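Local atomic coordinates of D-3-phosphoglycerate dehydrogenase oxidoreductase protein (Ralstonia solanacearum, PDB entry 3GG9), a protein that probably acts as an NAD-dependent D-3-phosphoglycerate dehydrogenase, as do relatives among the D-isomer specific 2-hydroxyacid dehydrogenases. Residues A117-A122 and L246-S251; G271-D276 and E293-T298. All coordinates share one frame; numbering follows the deposited sequence.

Contact 1: A117-A122 and L246-S251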
ATOM      1  N   ALA A 117       4.057   2.245  -2.442  1.00 15.07           N
ATOM      2  CA  ALA A 117       2.863   1.434  -2.242  1.00 17.43           C
ATOM      3  C   ALA A 117       3.287   0.120  -1.597  1.00 23.46           C
ATOM      4  O   ALA A 117       2.633  -0.366  -0.687  1.00 22.97           O
ATOM      5  CB  ALA A 117       2.170   1.178  -3.612  1.00 16.87           C
ATOM      6  N   LEU A 118       4.416  -0.413  -2.048  1.00 23.11           N
ATOM      7  CA  LEU A 118       4.976  -1.656  -1.472  1.00 20.76           C
ATOM      8  C   LEU A 118       5.543  -1.492  -0.063  1.00 16.77           C
ATOM      9  O   LEU A 118       5.374  -2.364   0.762  1.00 19.59           O
ATOM     10  CB  LEU A 118       6.049  -2.231  -2.391  1.00 27.71           C
ATOM     11  CG  LEU A 118       5.578  -2.964  -3.640  1.00 31.76           C
ATOM     12  CD1 LEU A 118       6.791  -3.393  -4.446  1.00 30.55           C
ATOM     13  CD2 LEU A 118       4.730  -4.174  -3.249  1.00 26.95           C
ATOM     14  N   VAL A 119       6.239  -0.384   0.194  1.00 20.71           N
ATOM     15  CA  VAL A 119       6.671   0.003   1.546  1.00 17.64           C
ATOM     16  C   VAL A 119       5.515   0.007   2.528  1.00 19.31           C
ATOM     17  O   VAL A 119       5.605  -0.627   3.565  1.00 22.44           O
ATOM     18  CB  VAL A 119       7.378   1.447   1.596  1.00 11.61           C
ATOM     19  CG1 VAL A 119       7.605   1.861   3.012  1.00 14.55           C
ATOM     20  CG2 VAL A 119       8.688   1.403   0.860  1.00 16.60           C
ATOM     21  N   MET A 120       4.456   0.766   2.213  1.00 19.58           N
ATOM     22  CA  MET A 120       3.255   0.833   3.046  1.00 15.92           C
ATOM     23  C   MET A 120       2.511  -0.514   3.145  1.00 28.96           C
ATOM     24  O   MET A 120       2.082  -0.910   4.230  1.00 23.39           O
ATOM     25  CB  MET A 120       2.359   1.969   2.555  1.00 24.63           C
ATOM     26  CG  MET A 120       3.132   3.284   2.622  1.00 21.46           C
ATOM     27  SD  MET A 120       2.063   4.707   2.744  1.00 23.33           S
ATOM     28  CE  MET A 120       1.938   4.718   4.540  1.00 25.10           C
ATOM     29  N   ALA A 121       2.411  -1.227   2.026  1.00 24.58           N
ATOM     30  CA  ALA A 121       1.705  -2.502   1.996  1.00 23.52           C
ATOM     31  C   ALA A 121       2.436  -3.480   2.896  1.00 19.95           C
ATOM     32  O   ALA A 121       1.817  -4.108   3.738  1.00 24.07           O
ATOM     33  CB  ALA A 121       1.595  -3.031   0.568  1.00 19.77           C
ATOM     34  N   ALA A 122       3.761  -3.546   2.763  1.00 21.88           N
ATOM     35  CA  ALA A 122       4.583  -4.446   3.595  1.00 20.37           C
ATOM     36  C   ALA A 122       4.596  -4.042   5.073  1.00 27.34           C
ATOM     37  O   ALA A 122       4.305  -4.850   5.956  1.00 21.56           O
ATOM     38  CB  ALA A 122       6.005  -4.531   3.021  1.00 18.14           C
ATOM     39  N   LEU A 246      12.753  -4.108   6.724  1.00 23.51           N
ATOM     40  CA  LEU A 246      12.173  -4.387   5.406  1.00 22.48           C
ATOM     41  C   LEU A 246      13.121  -4.042   4.232  1.00 28.02           C
ATOM     42  O   LEU A 246      13.630  -2.914   4.106  1.00 23.53           O
ATOM     43  CB  LEU A 246      10.812  -3.690   5.272  1.00 20.67           C
ATOM     44  CG  LEU A 246      10.206  -3.610   3.862  1.00 21.63           C
ATOM     45  CD1 LEU A 246       9.664  -4.982   3.479  1.00 19.61           C
ATOM     46  CD2 LEU A 246       9.097  -2.520   3.822  1.00 18.15           C
ATOM     47  N   PHE A 247      13.382  -5.028   3.384  1.00 13.54           N
ATOM     48  CA  PHE A 247      14.165  -4.807   2.173  1.00 17.33           C
ATOM     49  C   PHE A 247      13.249  -4.655   0.956  1.00 20.26           C
ATOM     50  O   PHE A 247      12.455  -5.542   0.674  1.00 26.81           O
ATOM     51  CB  PHE A 247      15.135  -5.970   1.946  1.00 25.18           C
ATOM     52  CG  PHE A 247      15.946  -5.834   0.685  1.00 30.93           C
ATOM     53  CD1 PHE A 247      16.999  -4.924   0.614  1.00 30.31           C
ATOM     54  CD2 PHE A 247      15.649  -6.596  -0.432  1.00 25.00           C
ATOM     55  CE1 PHE A 247      17.750  -4.810  -0.548  1.00 30.59           C
ATOM     56  CE2 PHE A 247      16.388  -6.487  -1.595  1.00 24.61           C
ATOM     57  CZ  PHE A 247      17.448  -5.589  -1.652  1.00 25.02           C
ATOM     58  N   VAL A 248      13.350  -3.527   0.241  1.00 23.11           N
ATOM     59  CA  VAL A 248      12.509  -3.278  -0.940  1.00 21.69           C
ATOM     60  C   VAL A 248      13.349  -3.221  -2.215  1.00 22.06           C
ATOM     61  O   VAL A 248      14.359  -2.512  -2.284  1.00 23.74           O
ATOM     62  CB  VAL A 248      11.645  -1.954  -0.804  1.00 18.37           C
ATOM     63  CG1 VAL A 248      10.706  -1.779  -1.996  1.00 19.19           C
ATOM     64  CG2 VAL A 248      10.835  -1.945   0.506  1.00 19.89           C
ATOM     65  N   ASN A 249      12.928  -3.958  -3.235  1.00 18.33           N
ATOM     66  CA  ASN A 249      13.611  -3.905  -4.526  1.00 25.24           C
ATOM     67  C   ASN A 249      12.618  -3.876  -5.671  1.00 26.94           C
ATOM     68  O   ASN A 249      12.082  -4.911  -6.068  1.00 25.54           O
ATOM     69  CB  ASN A 249      14.598  -5.083  -4.692  1.00 24.06           C
ATOM     70  CG  ASN A 249      15.453  -4.965  -5.955  1.00 33.04           C
ATOM     71  OD1 ASN A 249      15.464  -3.939  -6.634  1.00 23.89           O
ATOM     72  ND2 ASN A 249      16.164  -6.024  -6.275  1.00 21.68           N
ATOM     73  N   THR A 250      12.400  -2.679  -6.218  1.00 19.02           N
ATOM     74  CA  THR A 250      11.634  -2.544  -7.433  1.00 21.83           C
ATOM     75  C   THR A 250      12.535  -2.212  -8.635  1.00 25.22           C
ATOM     76  O   THR A 250      12.050  -1.735  -9.654  1.00 21.86           O
ATOM     77  CB  THR A 250      10.574  -1.422  -7.279  1.00 24.73           C
ATOM     78  OG1 THR A 250      11.258  -0.198  -7.051  1.00 21.66           O
ATOM     79  CG2 THR A 250       9.682  -1.687  -6.073  1.00 26.91           C
ATOM     80  N   SER A 251      13.835  -2.465  -8.526  1.00 25.47           N
ATOM     81  CA  SER A 251      14.766  -2.114  -9.600  1.00 24.58           C
ATOM     82  C   SER A 251      15.038  -3.283 -10.544  1.00 28.73           C
ATOM     83  O   SER A 251      14.375  -3.419 -11.588  1.00 28.86           O
ATOM     84  CB  SER A 251      16.062  -1.556  -9.022  1.00 23.98           C
ATOM     85  OG  SER A 251      15.884  -0.234  -8.508  1.00 27.87           O
TER

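Contact 2: G271-D276 and E293-T298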
ATOM      1  N   GLY A 271      13.924  -8.950   8.182  1.00 31.53           N
ATOM      2  CA  GLY A 271      12.717  -9.664   8.596  1.00 28.51           C
ATOM      3  C   GLY A 271      11.692  -9.819   7.481  1.00 29.06           C
ATOM      4  O   GLY A 271      10.880 -10.756   7.480  1.00 25.92           O
ATOM      5  N   MET A 272      11.717  -8.891   6.530  1.00 29.79           N
ATOM      6  CA  MET A 272      10.712  -8.884   5.472  1.00 29.49           C
ATOM      7  C   MET A 272      11.277  -8.288   4.195  1.00 23.16           C
ATOM      8  O   MET A 272      12.212  -7.480   4.226  1.00 26.05           O
ATOM      9  CB  MET A 272       9.453  -8.120   5.931  1.00 27.50           C
ATOM     10  CG  MET A 272       8.226  -8.207   4.956  1.00 34.22           C
ATOM     11  SD  MET A 272       6.614  -7.614   5.550  1.00 30.30           S
ATOM     12  CE  MET A 272       6.382  -8.844   6.852  1.00 27.96           C
ATOM     13  N   ALA A 273      10.736  -8.735   3.071  1.00 24.21           N
ATOM     14  CA  ALA A 273      11.028  -8.125   1.797  1.00 25.55           C
ATOM     15  C   ALA A 273       9.772  -7.784   0.986  1.00 25.62           C
ATOM     16  O   ALA A 273       8.714  -8.394   1.153  1.00 26.40           O
ATOM     17  CB  ALA A 273      11.973  -8.973   1.010  1.00 21.93           C
ATOM     18  N   ALA A 274       9.899  -6.781   0.122  1.00 24.25           N
ATOM     19  CA  ALA A 274       8.870  -6.493  -0.863  1.00 24.71           C
ATOM     20  C   ALA A 274       9.583  -6.301  -2.202  1.00 22.44           C
ATOM     21  O   ALA A 274      10.497  -5.484  -2.318  1.00 28.43           O
ATOM     22  CB  ALA A 274       8.047  -5.247  -0.463  1.00 20.15           C
ATOM     23  N   ILE A 275       9.229  -7.114  -3.192  1.00 22.81           N
ATOM     24  CA  ILE A 275       9.948  -7.092  -4.469  1.00 25.05           C
ATOM     25  C   ILE A 275       8.982  -7.022  -5.655  1.00 24.47           C
ATOM     26  O   ILE A 275       7.869  -7.548  -5.607  1.00 26.96           O
ATOM     27  CB  ILE A 275      10.984  -8.264  -4.631  1.00 27.45           C
ATOM     28  CG1 ILE A 275      10.300  -9.626  -4.680  1.00 33.28           C
ATOM     29  CG2 ILE A 275      12.106  -8.255  -3.539  1.00 22.70           C
ATOM     30  CD1 ILE A 275      10.261 -10.172  -6.033  1.00 43.81           C
ATOM     31  N   ASP A 276       9.445  -6.415  -6.737  1.00 25.61           N
ATOM     32  CA  ASP A 276       8.610  -6.231  -7.925  1.00 25.58           C
ATOM     33  C   ASP A 276       9.280  -6.858  -9.143  1.00 23.47           C
ATOM     34  O   ASP A 276       8.719  -6.884 -10.204  1.00 27.35           O
ATOM     35  CB  ASP A 276       8.329  -4.730  -8.132  1.00 19.91           C
ATOM     36  CG  ASP A 276       7.371  -4.449  -9.297  1.00 27.01           C
ATOM     37  OD1 ASP A 276       6.226  -4.945  -9.265  1.00 27.13           O
ATOM     38  OD2 ASP A 276       7.760  -3.707 -10.241  1.00 35.68           O
ATOM     39  N   GLU A 293       5.718 -16.145   3.557  1.00 35.10           N
ATOM     40  CA  GLU A 293       4.795 -15.182   4.177  1.00 36.60           C
ATOM     41  C   GLU A 293       5.444 -13.814   4.458  1.00 31.37           C
ATOM     42  O   GLU A 293       4.754 -12.791   4.494  1.00 30.29           O
ATOM     43  CB  GLU A 293       4.184 -15.757   5.460  1.00 39.24           C
ATOM     44  CG  GLU A 293       5.167 -15.962   6.623  1.00 43.30           C
ATOM     45  CD  GLU A 293       4.488 -16.276   7.958  1.00 42.64           C
ATOM     46  OE1 GLU A 293       3.236 -16.190   8.060  1.00 38.61           O
ATOM     47  OE2 GLU A 293       5.224 -16.610   8.911  1.00 39.36           O
ATOM     48  N   ASN A 294       6.765 -13.809   4.650  1.00 27.73           N
ATOM     49  CA  ASN A 294       7.520 -12.549   4.846  1.00 30.18           C
ATOM     50  C   ASN A 294       8.149 -11.991   3.558  1.00 27.83           C
ATOM     51  O   ASN A 294       9.086 -11.198   3.614  1.00 27.14           O
ATOM     52  CB  ASN A 294       8.574 -12.696   5.950  1.00 28.34           C
ATOM     53  CG  ASN A 294       9.568 -13.807   5.669  1.00 28.28           C
ATOM     54  OD1 ASN A 294       9.251 -14.781   4.980  1.00 35.08           O
ATOM     55  ND2 ASN A 294      10.768 -13.676   6.212  1.00 32.56           N
ATOM     56  N   CYS A 295       7.629 -12.397   2.403  1.00 28.33           N
ATOM     57  CA  CYS A 295       7.899 -11.670   1.157  1.00 34.80           C
ATOM     58  C   CYS A 295       6.588 -11.269   0.510  1.00 32.52           C
ATOM     59  O   CYS A 295       5.669 -12.067   0.417  1.00 31.58           O
ATOM     60  CB  CYS A 295       8.749 -12.478   0.168  1.00 30.28           C
ATOM     61  SG  CYS A 295       9.610 -11.441  -1.087  1.00 39.22           S
ATOM     62  N   ILE A 296       6.496 -10.010   0.106  1.00 33.23           N
ATOM     63  CA  ILE A 296       5.394  -9.560  -0.733  1.00 26.62           C
ATOM     64  C   ILE A 296       5.952  -9.367  -2.142  1.00 20.72           C
ATOM     65  O   ILE A 296       6.887  -8.593  -2.339  1.00 27.12           O
ATOM     66  CB  ILE A 296       4.767  -8.275  -0.160  1.00 26.45           C
ATOM     67  CG1 ILE A 296       4.035  -8.629   1.149  1.00 37.17           C
ATOM     68  CG2 ILE A 296       3.818  -7.618  -1.177  1.00 31.16           C
ATOM     69  CD1 ILE A 296       3.855  -7.501   2.086  1.00 38.35           C
ATOM     70  N   CYS A 297       5.397 -10.086  -3.106  1.00 24.08           N
ATOM     71  CA  CYS A 297       5.881 -10.038  -4.495  1.00 21.55           C
ATOM     72  C   CYS A 297       4.783  -9.585  -5.417  1.00 26.84           C
ATOM     73  O   CYS A 297       3.681 -10.163  -5.415  1.00 23.31           O
ATOM     74  CB  CYS A 297       6.331 -11.414  -4.960  1.00 28.29           C
ATOM     75  SG  CYS A 297       7.530 -12.231  -3.915  1.00 33.45           S
ATOM     76  N   THR A 298       5.079  -8.542  -6.195  1.00 20.42           N
ATOM     77  CA  THR A 298       4.200  -8.098  -7.252  1.00 16.77           C
ATOM     78  C   THR A 298       4.858  -8.387  -8.584  1.00 17.82           C
ATOM     79  O   THR A 298       6.103  -8.459  -8.680  1.00 24.78           O
ATOM     80  CB  THR A 298       3.957  -6.574  -7.146  1.00 19.01           C
ATOM     81  OG1 THR A 298       5.229  -5.956  -6.984  1.00 24.38           O
ATOM     82  CG2 THR A 298       3.086  -6.286  -5.951  1.00 19.72           C
TER

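Contact 1: A117-A122 and L246-S251
The peptide group of V119 meets L246 at its oxygen: methyl CD2 comes up to the carbonyl tip rather than over either face, 4.0 Å from V119 O. The setting is a helix laid on a parallel sheet of the Rossmann type: helix segment 117-122 runs roughly antiparallel to strand 246-249, at 152°, with 9.5 Å between the axes. What holds the two together is aliphatic packing. L246 straddles A122 with both branches of its fork, CD1 lying 3.7 Å and CD2 3.8 Å from A122 CB. One step along, the V119 and V248 side chains cross at about a right angle and meet methyl to methyl, CG2 to CG2 at 4.0 Å. At the far end L118 and T250 slide past each other in opposite directions, with L118 CD1 3.7 Å from T250 CG2. T250 places its hydroxyl between its backbone N and carbonyl carbon (chi1 62°), which turns CG2 to L118 while OG1 hydrogen-bonds T115 OG1, one turn before L118 in helix 109-123. The other side of this helix faces the second subunit, where M120 packs on A117 of that chain. As the strand ends, N249 points away from the helix and closes an Asx turn: S251 N donates to N249 OD1 at 2.9 Å, from above the carbonyl plane.

Contact 2: G271-D276 and E293-T298
D276 and T298 join the ends of the two strands through a short hydrogen bond: T298 OG1 donates to D276 OD1 at 2.7 Å, and OD1 accepts on its anti lone pair. CG of D276 stands anti to its backbone N (chi1 -176°), which carries the carboxylate across to the hydroxyl. At the other end N294 ND2 reaches G271 O at 3.2 Å, with that oxygen close to the amide plane although the donor sits well above the G271 carbonyl plane. Between them the backbones pair in parallel. A273 N donates to N294 O and A273 O accepts from I296 N at 2.9 Å; I275 repeats the pattern with I296 O and T298 N. On one face I275 CG1 touches two sulfurs, C297 SG at 3.9 Å and C295 SG at 4.1 Å, and A273 CB lies 4.0 Å from C295 SG; M261 and L265 of helix 260-267 cover this side. On the opposite face A274 and I296 lie beneath helix 109-123, and I296 also packs on V130 of the second subunit. Further out, the backbone amides of I301 and G302 donate to OD1 and OD2 of D276, fixing the carboxylate that holds T298. M272 and A274 turn backbone groups to strand 246-249, leaving 295-297 as the last strand within this chain of the parallel, helix-flanked sheet of a Rossmann-type NAD-binding domain.

Overall arrangement
Both contacts involve one seven-stranded parallel sheet, contact 2 within it and contact 1 where helix 109-123 lies on it. Their centres are about 7 Å apart, and they follow each other along the chain, contact 1 closing before contact 2 opens. Strand 246-249 of contact 1 neighbours strand 272-275 of contact 2, and backbone bonds join them: F247 N to M272 O at 2.8 Å and F247 O to A274 N at 2.9 Å. Helix 109-123 bridges both, as I296 CD1 comes within 3.5 Å of A122 CA. Both contacts also border the second subunit. This end of the NAD-binding domain therefore combines a sheet edge, its covering helix and the dimer interface in one packed region.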